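Local coordinates for protein endoglucanase family 5 (PDB 6PZ7) that probably hydrolyses internal beta-1,4-glucosidic bonds in cellulose and related plant polysaccharides, as a broad-specificity endoglucanase of subfamily GH5_4, at residues A[16-21]-A[297-302]; A[60-65]-A[76-81]; A[218-223]-A[263-268]. All coordinates share one frame; numbering follows the deposited sequence.

From the N terminus, strand 19-22 opens an eight-stranded parallel barrel, the TIM-barrel fold of GH5 cellulases. The chain then passes strand 55-58 and enters contact 2 (60-65 with 76-81), which closes a short loop between this strand and helix 76-91. Further on, contact 3 (218-223 with 263-268) joins neighbouring strands 216-221 and 265-270 round a largely helical excursion. Contact 1 (16-21 with 297-302) then shuts the barrel, pairing its first strand with its last, so its long loop encloses both other contacts, which follow one another in series. Contacts 1 and 3 touch: strand 265-270 adjoins 298-303, and T298 O probably accepts a bond from I267 N.

Contact 1: A[16-21]-A[297-302]; sequences MKVGWN and ITTVWW
G19 and V300 pair in parallel where the first and last strands of the (beta/alpha)8 TIM barrel meet, the seam that closes the cylinder. The short axes of strands 19-21 and 298-302 are inclined by 31°.

Backbone bonds carry the seam. G19 N donates to T299 O, G19 O accepts W301 N at 2.9 Å, and N21 N meets W301 O at 2.8 Å. Before the strand pairing begins, a water bridges the two segments, donating to K17 O (2.8 Å) and accepting from T299 N.

One side chain joins this polar network. N21 ND2 also donates to W301 O, at 3.0 Å and from well above the carbonyl plane, so two hydrogens from one residue grip the same oxygen. The acceptor lies close to the amide plane of N21. ND2 is hydrogen-bonded to G268 O on the next strand as well, while OD1 accepts from R57, which fixes the rotation of the amide inside the barrel.

Van der Waals contacts divide between the two faces. Facing the barrel interior, N21 crosses W302 at about a right angle, with N21 CG 3.4 Å from W302 CE3 and the amide plane turned 55° from the indole. W20 and W301 point outward, where W20 meets F53 and W301 packs on helix 327-334. At the N-terminal end of the strands, T298 OG1 lies beside its backbone N (chi1 -71°) and turns to V13 O and R293; this leaves CG2 anti to N, 3.7 Å from K17 O and also reaching M16 CB. Lacking a side chain, G19 brings its CA within 4.0 Å of V300 CA, and V300 CG1 occupies the space where a CB would sit; the same methyl lies 3.3 Å from N21 ND2.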
loop_
_atom_site.group_PDB
_atom_site.type_symbol
_atom_site.label_atom_id
_atom_site.label_comp_id
_atom_site.label_asym_id
_atom_site.label_seq_id
_atom_site.Cartn_x
_atom_site.Cartn_y
_atom_site.Cartn_z
ATOM N N MET A 16 -4.837 -13.279 -1.026
ATOM C CA MET A 16 -5.254 -11.911 -0.743
ATOM C C MET A 16 -6.318 -11.438 -1.727
ATOM O O MET A 16 -7.169 -10.625 -1.353
ATOM C CB MET A 16 -4.036 -10.974 -0.807
ATOM C CG MET A 16 -3.061 -11.114 0.356
ATOM S SD MET A 16 -1.466 -10.353 0.084
ATOM C CE MET A 16 -1.897 -8.630 0.286
ATOM N N LYS A 17 -6.241 -11.927 -2.981
ATOM C CA LYS A 17 -7.265 -11.787 -4.030
ATOM C C LYS A 17 -7.364 -10.379 -4.618
ATOM O O LYS A 17 -7.022 -10.173 -5.781
ATOM C CB LYS A 17 -8.648 -12.231 -3.522
ATOM C CG LYS A 17 -9.753 -12.241 -4.610
ATOM C CD LYS A 17 -11.183 -12.241 -4.035
ATOM C CE LYS A 17 -12.184 -11.806 -5.116
ATOM N NZ LYS A 17 -13.593 -11.800 -4.634
ATOM N N VAL A 18 -7.878 -9.441 -3.845
ATOM C CA VAL A 18 -8.095 -8.059 -4.266
ATOM C C VAL A 18 -8.363 -7.289 -2.986
ATOM O O VAL A 18 -8.987 -7.796 -2.042
ATOM C CB VAL A 18 -9.244 -7.939 -5.277
ATOM C CG1 VAL A 18 -10.598 -8.325 -4.677
ATOM C CG2 VAL A 18 -9.268 -6.542 -5.882
ATOM N N GLY A 19 -7.864 -6.068 -2.932
ATOM C CA GLY A 19 -7.929 -5.267 -1.720
ATOM C C GLY A 19 -8.524 -3.881 -1.904
ATOM O O GLY A 19 -8.686 -3.363 -3.027
ATOM N N TRP A 20 -8.805 -3.268 -0.758
ATOM C CA TRP A 20 -9.310 -1.906 -0.633
ATOM C C TRP A 20 -8.490 -1.191 0.431
ATOM O O TRP A 20 -8.258 -1.745 1.506
ATOM C CB TRP A 20 -10.804 -1.955 -0.308
ATOM C CG TRP A 20 -11.518 -0.646 -0.156
ATOM C CD1 TRP A 20 -12.200 0.018 -1.144
ATOM C CD2 TRP A 20 -11.729 0.089 1.060
ATOM N NE1 TRP A 20 -12.824 1.126 -0.604
ATOM C CE2 TRP A 20 -12.530 1.207 0.736
ATOM C CE3 TRP A 20 -11.311 -0.075 2.374
ATOM C CZ2 TRP A 20 -12.938 2.144 1.677
ATOM C CZ3 TRP A 20 -11.714 0.840 3.316
ATOM C CH2 TRP A 20 -12.519 1.946 2.968
ATOM N N ASN A 21 -8.050 0.028 0.132
ATOM C CA ASN A 21 -7.330 0.876 1.073
ATOM C C ASN A 21 -8.278 1.742 1.897
ATOM O O ASN A 21 -9.112 2.482 1.329
ATOM C CB ASN A 21 -6.403 1.866 0.358
ATOM C CG ASN A 21 -5.063 1.300 -0.070
ATOM O OD1 ASN A 21 -4.137 1.274 0.730
ATOM N ND2 ASN A 21 -4.970 0.900 -1.326
ATOM N N ILE A 297 -0.367 -11.185 -9.873
ATOM C CA ILE A 297 -0.269 -9.943 -9.114
ATOM C C ILE A 297 -1.627 -9.575 -8.529
ATOM O O ILE A 297 -2.636 -9.522 -9.252
ATOM C CB ILE A 297 0.235 -8.802 -10.012
ATOM C CG1 ILE A 297 1.612 -9.117 -10.616
ATOM C CG2 ILE A 297 0.272 -7.498 -9.239
ATOM C CD1 ILE A 297 1.963 -8.272 -11.819
ATOM N N THR A 298 -1.672 -9.331 -7.223
ATOM C CA THR A 298 -2.857 -8.841 -6.518
ATOM C C THR A 298 -2.811 -7.326 -6.424
ATOM O O THR A 298 -1.732 -6.750 -6.192
ATOM C CB THR A 298 -2.943 -9.492 -5.154
ATOM O OG1 THR A 298 -3.287 -10.861 -5.388
ATOM C CG2 THR A 298 -3.961 -8.867 -4.259
ATOM N N THR A 299 -3.975 -6.686 -6.537
ATOM C CA THR A 299 -4.116 -5.236 -6.566
ATOM C C THR A 299 -4.982 -4.769 -5.411
ATOM O O THR A 299 -5.828 -5.520 -4.903
ATOM C CB THR A 299 -4.770 -4.783 -7.902
ATOM O OG1 THR A 299 -6.156 -5.145 -7.950
ATOM C CG2 THR A 299 -4.019 -5.328 -9.112
ATOM N N VAL A 300 -4.780 -3.513 -5.012
ATOM C CA VAL A 300 -5.475 -2.910 -3.866
ATOM C C VAL A 300 -5.894 -1.490 -4.268
ATOM O O VAL A 300 -5.042 -0.635 -4.524
ATOM C CB VAL A 300 -4.586 -2.879 -2.624
ATOM C CG1 VAL A 300 -5.382 -2.400 -1.406
ATOM C CG2 VAL A 300 -3.945 -4.236 -2.341
ATOM N N TRP A 301 -7.206 -1.251 -4.365
ATOM C CA TRP A 301 -7.743 0.043 -4.790
ATOM C C TRP A 301 -7.506 1.121 -3.749
ATOM O O TRP A 301 -7.733 0.888 -2.558
ATOM C CB TRP A 301 -9.263 -0.102 -5.022
ATOM C CG TRP A 301 -9.903 1.171 -5.531
ATOM C CD1 TRP A 301 -10.379 2.189 -4.787
ATOM C CD2 TRP A 301 -10.098 1.546 -6.895
ATOM N NE1 TRP A 301 -10.845 3.195 -5.590
ATOM C CE2 TRP A 301 -10.699 2.809 -6.891
ATOM C CE3 TRP A 301 -9.854 0.923 -8.133
ATOM C CZ2 TRP A 301 -11.059 3.454 -8.061
ATOM C CZ3 TRP A 301 -10.232 1.561 -9.283
ATOM C CH2 TRP A 301 -10.810 2.817 -9.236
ATOM N N TRP A 302 -7.055 2.294 -4.172
ATOM C CA TRP A 302 -6.916 3.448 -3.281
ATOM C C TRP A 302 -8.249 4.190 -3.135
ATOM O O TRP A 302 -8.746 4.780 -4.081
ATOM C CB TRP A 302 -5.853 4.416 -3.805
ATOM C CG TRP A 302 -5.665 5.603 -2.888
ATOM C CD1 TRP A 302 -6.112 6.880 -3.106
ATOM C CD2 TRP A 302 -5.074 5.589 -1.593
ATOM N NE1 TRP A 302 -5.821 7.659 -2.017
ATOM C CE2 TRP A 302 -5.186 6.898 -1.072
ATOM C CE3 TRP A 302 -4.470 4.606 -0.811
ATOM C CZ2 TRP A 302 -4.681 7.250 0.190
ATOM C CZ3 TRP A 302 -3.963 4.960 0.445
ATOM C CH2 TRP A 302 -4.073 6.277 0.916
HETATM O O HOH W 1 -6.333 -8.026 -7.424
#

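Contact 2: A[60-65]-A[76-81]; sequences VSWSSH and QAWLNR
H65 and W78 lie flat on each other: the imidazole and the five-membered ring of the indole have planes 7° apart and centroids 3.5 Å apart. H65 NE2 sits over the middle of the indole, H65 CD2 comes to 3.2 Å from W78 CE2, and H65 CB adds a CH-pi contact near CD1. The other imidazole face is covered by S64 CB.

The edge of the same indole points at the face of the W62 six-membered ring in an offset edge-to-face pair, planes at 89°, with W78 NE1 3.6 Å from W62 CE3. Together the three rings form an aromatic cluster that fastens the loop following barrel strand 55-58 to the start of helix 76-91, a beta-to-alpha connection of the TIM barrel. W78 CG stands anti to its backbone N (chi1 -179°), which carries the indole off the helix toward the loop.

Aliphatic groups fill in around the rings. V60 CG1 approaches W78 NE1 near the indole plane while also lying over one face of W62. L79 CD2 touches W62 CZ3 at 3.7 Å. W62 NE1 is tied to N99 O, and H65 N bonds to W62 O at 2.8 Å within the 3-10 turn.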
loop_
_atom_site.group_PDB
_atom_site.type_symbol
_atom_site.label_atom_id
_atom_site.label_comp_id
_atom_site.label_asym_id
_atom_site.label_seq_id
_atom_site.Cartn_x
_atom_site.Cartn_y
_atom_site.Cartn_z
ATOM N N VAL A 60 -0.984 3.876 7.830
ATOM C CA VAL A 60 -0.852 4.554 9.122
ATOM C C VAL A 60 0.329 5.505 9.072
ATOM O O VAL A 60 1.462 5.082 8.807
ATOM C CB VAL A 60 -0.680 3.585 10.308
ATOM C CG1 VAL A 60 -0.557 4.370 11.619
ATOM C CG2 VAL A 60 -1.851 2.607 10.368
ATOM N N SER A 61 0.073 6.780 9.339
ATOM C CA SER A 61 1.136 7.776 9.459
ATOM C C SER A 61 1.472 7.923 10.936
ATOM O O SER A 61 0.601 8.273 11.738
ATOM C CB SER A 61 0.702 9.109 8.854
ATOM O OG SER A 61 0.503 8.963 7.444
ATOM N N TRP A 62 2.695 7.576 11.294
ATOM C CA TRP A 62 3.082 7.518 12.708
ATOM C C TRP A 62 3.647 8.815 13.237
ATOM O O TRP A 62 3.617 9.005 14.454
ATOM C CB TRP A 62 4.061 6.365 12.901
ATOM C CG TRP A 62 3.484 5.032 12.528
ATOM C CD1 TRP A 62 3.527 4.463 11.280
ATOM C CD2 TRP A 62 2.720 4.124 13.345
ATOM N NE1 TRP A 62 2.860 3.252 11.284
ATOM C CE2 TRP A 62 2.348 3.022 12.532
ATOM C CE3 TRP A 62 2.282 4.152 14.674
ATOM C CZ2 TRP A 62 1.616 1.956 13.008
ATOM C CZ3 TRP A 62 1.531 3.080 15.162
ATOM C CH2 TRP A 62 1.202 2.005 14.323
ATOM N N SER A 63 4.123 9.696 12.353
ATOM C CA SER A 63 4.938 10.851 12.732
ATOM C C SER A 63 4.362 11.638 13.903
ATOM O O SER A 63 5.091 11.984 14.843
ATOM C CB SER A 63 5.111 11.752 11.504
ATOM O OG SER A 63 6.066 12.772 11.736
ATOM N N SER A 64 3.085 11.989 13.847
ATOM C CA SER A 64 2.415 12.821 14.841
ATOM C C SER A 64 2.228 12.121 16.175
ATOM O O SER A 64 1.727 12.754 17.115
ATOM C CB SER A 64 1.017 13.256 14.352
ATOM O OG SER A 64 1.080 13.958 13.130
ATOM N N HIS A 65 2.551 10.845 16.256
ATOM C CA HIS A 65 2.296 10.002 17.415
ATOM C C HIS A 65 3.567 9.442 18.021
ATOM O O HIS A 65 3.476 8.568 18.889
ATOM C CB HIS A 65 1.355 8.869 16.987
ATOM C CG HIS A 65 0.184 9.351 16.213
ATOM N ND1 HIS A 65 -0.865 10.036 16.788
ATOM C CD2 HIS A 65 -0.061 9.333 14.884
ATOM C CE1 HIS A 65 -1.730 10.377 15.846
ATOM N NE2 HIS A 65 -1.264 9.972 14.681
ATOM N N GLN A 76 0.444 5.333 23.264
ATOM C CA GLN A 76 -0.321 4.113 23.481
ATOM C C GLN A 76 -1.748 4.226 22.965
ATOM O O GLN A 76 -2.300 3.245 22.453
ATOM C CB GLN A 76 -0.330 3.785 24.977
ATOM C CG GLN A 76 -1.076 2.546 25.356
ATOM C CD GLN A 76 -0.961 2.239 26.843
ATOM O OE1 GLN A 76 0.023 1.641 27.292
ATOM N NE2 GLN A 76 -1.957 2.674 27.617
ATOM N N ALA A 77 -2.387 5.374 23.141
ATOM C CA ALA A 77 -3.755 5.494 22.660
ATOM C C ALA A 77 -3.819 5.377 21.147
ATOM O O ALA A 77 -4.816 4.898 20.603
ATOM C CB ALA A 77 -4.342 6.832 23.095
ATOM N N TRP A 78 -2.813 5.856 20.436
ATOM C CA TRP A 78 -2.783 5.698 18.989
ATOM C C TRP A 78 -2.628 4.238 18.621
ATOM O O TRP A 78 -3.349 3.738 17.742
ATOM C CB TRP A 78 -1.661 6.543 18.398
ATOM C CG TRP A 78 -1.550 6.475 16.892
ATOM C CD1 TRP A 78 -0.557 5.890 16.182
ATOM C CD2 TRP A 78 -2.461 7.005 15.924
ATOM N NE1 TRP A 78 -0.769 6.028 14.840
ATOM C CE2 TRP A 78 -1.934 6.722 14.646
ATOM C CE3 TRP A 78 -3.659 7.717 16.024
ATOM C CZ2 TRP A 78 -2.568 7.138 13.478
ATOM C CZ3 TRP A 78 -4.290 8.122 14.849
ATOM C CH2 TRP A 78 -3.739 7.828 13.596
ATOM N N LEU A 79 -1.679 3.533 19.242
ATOM C CA LEU A 79 -1.544 2.109 18.972
ATOM C C LEU A 79 -2.839 1.373 19.258
ATOM O O LEU A 79 -3.216 0.449 18.527
ATOM C CB LEU A 79 -0.408 1.505 19.788
ATOM C CG LEU A 79 0.989 1.593 19.206
ATOM C CD1 LEU A 79 2.006 1.257 20.286
ATOM C CD2 LEU A 79 1.168 0.703 17.991
ATOM N N ASN A 80 -3.521 1.734 20.336
ATOM C CA ASN A 80 -4.769 1.072 20.678
ATOM C C ASN A 80 -5.810 1.273 19.573
ATOM O O ASN A 80 -6.524 0.327 19.190
ATOM C CB ASN A 80 -5.338 1.607 22.002
ATOM C CG ASN A 80 -4.554 1.159 23.216
ATOM O OD1 ASN A 80 -3.747 0.235 23.167
ATOM N ND2 ASN A 80 -4.813 1.814 24.327
ATOM N N ARG A 81 -5.888 2.497 19.022
ATOM C CA ARG A 81 -6.826 2.767 17.924
ATOM C C ARG A 81 -6.448 2.021 16.661
ATOM O O ARG A 81 -7.317 1.423 15.998
ATOM C CB ARG A 81 -6.938 4.267 17.660
ATOM C CG ARG A 81 -7.890 4.600 16.518
ATOM C CD ARG A 81 -9.293 4.023 16.733
ATOM N NE ARG A 81 -10.095 4.301 15.534
ATOM C CZ ARG A 81 -11.189 3.624 15.195
ATOM N NH1 ARG A 81 -11.683 2.656 15.946
ATOM N NH2 ARG A 81 -11.776 3.907 14.036
#

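Contact 3: A[218-223]-A[263-268]; sequences VSLHMY and QPVVIG
Strands 218-221 and 265-268 run parallel, their short axes 34° apart and 4.6 Å at closest approach, with V218 beside V265, S219 beside V266 and L220 beside I267. They are the sixth and seventh strands of the (beta/alpha)8 TIM barrel, joined by a beta-alpha-beta crossover through helix 241-259. Four backbone bonds link them: V218 N to P264 O, V266 N to V218 O at 2.9 Å, L220 N to V266 O, and G268 N to L220 O. The last is the most bent, with 134° at the hydrogen. CA-H...O contacts reinforce the pairing; I267 CA lies 3.1 Å from L220 O.

V218, L220, V265 and I267 turn to the outer face, toward the surrounding helices. There L220 CD1 meets V265 CG1 at 3.8 Å, and L220 also packs on I254 while V265 packs on F258. S219 and V266 face the barrel interior, where V266 touches V300 of the next strand.

At the C-terminal end of the strands, where GH5 enzymes carry their active site, H221 CD2 lies 3.9 Å from G268 C. H221 ND1 is bonded to E146, and the side chain lies about 4 Å from a bound ethanediol, probably from the crystallisation liquor.

At the other end Q263 crosses V218 at about a right angle, its CG 3.7 Å from V218 CG2. The bend at chi2 (53°) brings the amide round to the backbone of its own segment, where NE2, which also bonds to V216 O, donates to a lone pair of P264 O at 3.1 Å, the oxygen that already accepts V218 N.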
loop_
_atom_site.group_PDB
_atom_site.type_symbol
_atom_site.label_atom_id
_atom_site.label_comp_id
_atom_site.label_asym_id
_atom_site.label_seq_id
_atom_site.Cartn_x
_atom_site.Cartn_y
_atom_site.Cartn_z
ATOM N N VAL A 218 7.158 -7.840 -2.851
ATOM C CA VAL A 218 7.435 -6.486 -3.345
ATOM C C VAL A 218 6.150 -5.675 -3.377
ATOM O O VAL A 218 5.120 -6.158 -3.885
ATOM C CB VAL A 218 8.101 -6.553 -4.731
ATOM C CG1 VAL A 218 8.271 -5.164 -5.328
ATOM C CG2 VAL A 218 9.442 -7.249 -4.631
ATOM N N SER A 219 6.223 -4.431 -2.910
ATOM C CA SER A 219 5.141 -3.466 -2.999
ATOM C C SER A 219 5.401 -2.424 -4.077
ATOM O O SER A 219 6.430 -1.732 -4.045
ATOM C CB SER A 219 5.033 -2.744 -1.654
ATOM O OG SER A 219 4.067 -1.702 -1.755
ATOM N N LEU A 220 4.456 -2.293 -5.007
ATOM C CA LEU A 220 4.504 -1.290 -6.070
ATOM C C LEU A 220 3.183 -0.548 -6.110
ATOM O O LEU A 220 2.132 -1.117 -5.781
ATOM C CB LEU A 220 4.776 -1.935 -7.446
ATOM C CG LEU A 220 6.041 -2.774 -7.542
ATOM C CD1 LEU A 220 6.051 -3.519 -8.876
ATOM C CD2 LEU A 220 7.285 -1.931 -7.383
ATOM N N HIS A 221 3.208 0.726 -6.489
ATOM C CA HIS A 221 2.001 1.533 -6.659
ATOM C C HIS A 221 1.967 1.974 -8.113
ATOM O O HIS A 221 3.002 2.381 -8.665
ATOM C CB HIS A 221 1.977 2.742 -5.747
ATOM C CG HIS A 221 1.959 2.370 -4.299
ATOM N ND1 HIS A 221 2.115 3.308 -3.304
ATOM C CD2 HIS A 221 1.822 1.174 -3.667
ATOM C CE1 HIS A 221 2.062 2.703 -2.124
ATOM N NE2 HIS A 221 1.906 1.407 -2.315
ATOM N N MET A 222 0.814 1.851 -8.785
ATOM C CA MET A 222 0.760 2.132 -10.218
ATOM C C MET A 222 -0.647 2.575 -10.629
ATOM O O MET A 222 -1.531 1.756 -10.939
ATOM C CB MET A 222 1.208 0.901 -10.998
ATOM C CG MET A 222 1.412 1.182 -12.493
ATOM S SD MET A 222 2.092 -0.123 -13.506
ATOM C CE MET A 222 0.619 -1.068 -13.795
ATOM N N TYR A 223 -0.827 3.881 -10.686
ATOM C CA TYR A 223 -2.090 4.493 -11.066
ATOM C C TYR A 223 -2.072 4.728 -12.572
ATOM O O TYR A 223 -1.996 5.854 -13.064
ATOM C CB TYR A 223 -2.324 5.788 -10.317
ATOM C CG TYR A 223 -2.533 5.686 -8.827
ATOM C CD1 TYR A 223 -3.784 5.866 -8.275
ATOM C CD2 TYR A 223 -1.459 5.470 -7.942
ATOM C CE1 TYR A 223 -3.976 5.854 -6.910
ATOM C CE2 TYR A 223 -1.651 5.447 -6.565
ATOM C CZ TYR A 223 -2.910 5.648 -6.058
ATOM O OH TYR A 223 -3.134 5.671 -4.708
ATOM N N GLN A 263 9.536 -14.028 -7.286
ATOM C CA GLN A 263 9.411 -12.926 -6.336
ATOM C C GLN A 263 8.011 -12.324 -6.461
ATOM O O GLN A 263 7.724 -11.610 -7.432
ATOM C CB GLN A 263 10.477 -11.857 -6.581
ATOM C CG GLN A 263 10.344 -10.672 -5.653
ATOM C CD GLN A 263 10.306 -11.104 -4.200
ATOM O OE1 GLN A 263 11.281 -11.642 -3.694
ATOM N NE2 GLN A 263 9.173 -10.890 -3.530
ATOM N N PRO A 264 7.102 -12.606 -5.526
ATOM C CA PRO A 264 5.743 -12.080 -5.634
ATOM C C PRO A 264 5.662 -10.577 -5.450
ATOM O O PRO A 264 6.534 -9.951 -4.816
ATOM C CB PRO A 264 4.989 -12.825 -4.522
ATOM C CG PRO A 264 5.753 -14.119 -4.336
ATOM C CD PRO A 264 7.193 -13.632 -4.463
ATOM N N VAL A 265 4.569 -10.024 -5.968
ATOM C CA VAL A 265 4.298 -8.595 -6.014
ATOM C C VAL A 265 2.845 -8.336 -5.654
ATOM O O VAL A 265 1.939 -9.011 -6.165
ATOM C CB VAL A 265 4.555 -8.032 -7.439
ATOM C CG1 VAL A 265 4.156 -6.552 -7.531
ATOM C CG2 VAL A 265 6.000 -8.227 -7.846
ATOM N N VAL A 266 2.619 -7.321 -4.823
ATOM C CA VAL A 266 1.309 -6.715 -4.616
ATOM C C VAL A 266 1.378 -5.273 -5.100
ATOM O O VAL A 266 2.250 -4.503 -4.669
ATOM C CB VAL A 266 0.899 -6.778 -3.123
ATOM C CG1 VAL A 266 -0.316 -5.921 -2.833
ATOM C CG2 VAL A 266 0.665 -8.234 -2.713
ATOM N N ILE A 267 0.432 -4.898 -5.953
ATOM C CA ILE A 267 0.217 -3.497 -6.325
ATOM C C ILE A 267 -0.690 -2.928 -5.238
ATOM O O ILE A 267 -1.923 -3.071 -5.267
ATOM C CB ILE A 267 -0.329 -3.353 -7.736
ATOM C CG1 ILE A 267 0.736 -3.815 -8.744
ATOM C CG2 ILE A 267 -0.742 -1.909 -7.982
ATOM C CD1 ILE A 267 0.259 -3.874 -10.196
ATOM N N GLY A 268 -0.081 -2.295 -4.228
ATOM C CA GLY A 268 -0.798 -1.887 -3.046
ATOM C C GLY A 268 -1.600 -0.629 -3.181
ATOM O O GLY A 268 -2.398 -0.323 -2.277
#